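PDB 3BYI: Rho GTPase activating protein 15 from Homo sapiens, which stimulates GTP hydrolysis by Rho-type GTPases such as RAC1 through its RhoGAP domain, the part present here, returning them to the inactive GDP-bound state. Local coordinates for residues Thr65-Arg70 and Leu96-Arg101. Residues are numbered along the deposited sequence; the frame is centred on the assembly and turned at random.
Sequences TIQKLR and LKMFFR
Met98 of helix 89-102 packs against Ile66, the amide end of Gln67 and Arg70 of helix 63-74. Its sulfur does most of the touching. Met98 SD lies 3.7 Å from Arg70 CD, and the two side chains cross at about a right angle. On the Ile66 side, Met98 SD and Met98 CE are each 3.9 Å from Ile66 CG2. The amide of Gln67 comes in more loosely, with Gln67 OE1 4.1 Å from Met98 SD and Gln67 NE2 4.1 Å from Met98 CE. These are van der Waals contacts. Met98 runs out extended as far as its sulfur, with CG anti to the backbone N (chi1 -179°). A bend at chi3 (-77°) then turns the methyl toward Ile66 and Gln67. Arg70 is extended from CG to NE, and its guanidinium goes on to a salt bridge with Glu102, the last residue of helix 89-102. With an alanine here instead of Met98, Ile66 CG2 and Arg70 CD would probably lose their packing partner and a gap would open between the helices. Further along the interface, Ile66 and Leu69 also touch Val91. The axes of segments 65-70 and 96-101 come within 10.8 Å and cross at -64°. This is side-chain packing between two helices of the all-helical RhoGAP fold, away from the predicted arginine finger, Arg58.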
loop_
_atom_site.group_PDB
_atom_site.type_symbol
_atom_site.label_atom_id
_atom_site.label_comp_id
_atom_site.label_asym_id
_atom_site.label_seq_id
_atom_site.Cartn_x
_atom_site.Cartn_y
_atom_site.Cartn_z
ATOM N N THR A 65 -1.352 -15.158 11.477
ATOM C CA THR A 65 0.066 -15.080 11.118
ATOM C C THR A 65 0.449 -13.677 10.689
ATOM O O THR A 65 1.546 -13.232 10.997
ATOM C CB THR A 65 0.471 -16.094 9.995
ATOM O OG1 THR A 65 -0.041 -17.389 10.327
ATOM C CG2 THR A 65 1.986 -16.186 9.865
ATOM N N ILE A 66 -0.428 -12.986 9.956
ATOM C CA ILE A 66 -0.203 -11.566 9.628
ATOM C C ILE A 66 -0.060 -10.743 10.901
ATOM O O ILE A 66 0.822 -9.894 11.005
ATOM C CB ILE A 66 -1.334 -10.979 8.791
ATOM C CG1 ILE A 66 -1.334 -11.652 7.401
ATOM C CG2 ILE A 66 -1.186 -9.450 8.699
ATOM C CD1 ILE A 66 -2.616 -11.459 6.580
ATOM N N GLN A 67 -0.928 -10.996 11.877
ATOM C CA GLN A 67 -0.914 -10.255 13.127
ATOM C C GLN A 67 0.412 -10.464 13.874
ATOM O O GLN A 67 0.952 -9.528 14.482
ATOM C CB GLN A 67 -2.136 -10.620 13.986
ATOM C CG GLN A 67 -3.480 -10.077 13.430
ATOM C CD GLN A 67 -3.672 -8.537 13.590
ATOM O OE1 GLN A 67 -2.711 -7.817 13.756
ATOM N NE2 GLN A 67 -4.910 -8.064 13.543
ATOM N N LYS A 68 0.964 -11.679 13.814
ATOM C CA LYS A 68 2.295 -11.942 14.399
ATOM C C LYS A 68 3.412 -11.267 13.628
ATOM O O LYS A 68 4.411 -10.856 14.213
ATOM C CB LYS A 68 2.653 -13.424 14.376
ATOM C CG LYS A 68 1.839 -14.307 15.246
ATOM C CD LYS A 68 2.179 -15.753 15.023
ATOM C CE LYS A 68 1.542 -16.623 16.095
ATOM N NZ LYS A 68 1.588 -18.047 15.671
ATOM N N LEU A 69 3.273 -11.219 12.304
ATOM C CA LEU A 69 4.222 -10.487 11.449
ATOM C C LEU A 69 4.245 -9.004 11.846
ATOM O O LEU A 69 5.310 -8.417 12.081
ATOM C CB LEU A 69 3.833 -10.607 9.969
ATOM C CG LEU A 69 4.956 -10.505 8.916
ATOM C CD1 LEU A 69 4.394 -10.585 7.458
ATOM C CD2 LEU A 69 5.841 -9.292 9.085
ATOM N N ARG A 70 3.064 -8.410 11.921
ATOM C CA ARG A 70 2.892 -7.019 12.376
ATOM C C ARG A 70 3.520 -6.777 13.745
ATOM O O ARG A 70 4.194 -5.768 13.968
ATOM C CB ARG A 70 1.414 -6.703 12.446
ATOM C CG ARG A 70 1.051 -5.382 13.060
ATOM C CD ARG A 70 -0.423 -5.273 13.029
ATOM N NE ARG A 70 -0.931 -4.054 13.592
ATOM C CZ ARG A 70 -0.991 -3.810 14.900
ATOM N NH1 ARG A 70 -0.574 -4.703 15.770
ATOM N NH2 ARG A 70 -1.489 -2.670 15.341
ATOM N N LEU A 96 1.502 -6.249 4.059
ATOM C CA LEU A 96 1.743 -5.014 3.301
ATOM C C LEU A 96 0.467 -4.186 3.221
ATOM O O LEU A 96 0.475 -3.011 3.560
ATOM C CB LEU A 96 2.229 -5.303 1.879
ATOM C CG LEU A 96 2.785 -4.086 1.126
ATOM C CD1 LEU A 96 3.843 -3.412 2.009
ATOM C CD2 LEU A 96 3.391 -4.487 -0.296
ATOM N N LYS A 97 -0.639 -4.814 2.831
ATOM C CA LYS A 97 -1.898 -4.101 2.709
ATOM C C LYS A 97 -2.379 -3.554 4.038
ATOM O O LYS A 97 -2.912 -2.450 4.099
ATOM C CB LYS A 97 -2.977 -5.002 2.099
ATOM C CG LYS A 97 -2.788 -5.300 0.597
ATOM C CD LYS A 97 -3.964 -6.102 0.055
ATOM C CE LYS A 97 -4.080 -7.503 0.663
ATOM N NZ LYS A 97 -5.201 -8.229 0.051
ATOM N N MET A 98 -2.212 -4.351 5.089
ATOM C CA MET A 98 -2.557 -3.937 6.457
ATOM C C MET A 98 -1.763 -2.702 6.893
ATOM O O MET A 98 -2.299 -1.849 7.600
ATOM C CB MET A 98 -2.305 -5.085 7.463
ATOM C CG MET A 98 -2.655 -4.725 8.881
ATOM S SD MET A 98 -2.523 -6.052 10.094
ATOM C CE MET A 98 -4.043 -6.941 9.685
ATOM N N PHE A 99 -0.497 -2.630 6.490
ATOM C CA PHE A 99 0.344 -1.465 6.753
ATOM C C PHE A 99 -0.291 -0.237 6.137
ATOM O O PHE A 99 -0.504 0.763 6.815
ATOM C CB PHE A 99 1.778 -1.680 6.231
ATOM C CG PHE A 99 2.654 -0.448 6.330
ATOM C CD1 PHE A 99 3.265 -0.111 7.542
ATOM C CD2 PHE A 99 2.847 0.376 5.222
ATOM C CE1 PHE A 99 4.037 0.992 7.632
ATOM C CE2 PHE A 99 3.621 1.534 5.312
ATOM C CZ PHE A 99 4.236 1.832 6.484
ATOM N N PHE A 100 -0.653 -0.321 4.862
ATOM C CA PHE A 100 -1.265 0.822 4.197
ATOM C C PHE A 100 -2.645 1.191 4.764
ATOM O O PHE A 100 -2.994 2.379 4.875
ATOM C CB PHE A 100 -1.335 0.595 2.706
ATOM C CG PHE A 100 -0.004 0.734 2.029
ATOM C CD1 PHE A 100 0.668 -0.387 1.546
ATOM C CD2 PHE A 100 0.590 1.978 1.910
ATOM C CE1 PHE A 100 1.906 -0.255 0.948
ATOM C CE2 PHE A 100 1.804 2.127 1.287
ATOM C CZ PHE A 100 2.468 1.012 0.805
ATOM N N ARG A 101 -3.412 0.170 5.162
ATOM C CA ARG A 101 -4.728 0.394 5.766
ATOM C C ARG A 101 -4.624 1.026 7.153
ATOM O O ARG A 101 -5.526 1.736 7.552
ATOM C CB ARG A 101 -5.565 -0.911 5.852
ATOM C CG ARG A 101 -6.203 -1.345 4.520
ATOM C CD ARG A 101 -6.621 -2.846 4.511
ATOM N NE ARG A 101 -6.901 -3.296 3.139
ATOM C CZ ARG A 101 -6.878 -4.563 2.707
ATOM N NH1 ARG A 101 -6.614 -5.580 3.520
ATOM N NH2 ARG A 101 -7.141 -4.823 1.431
#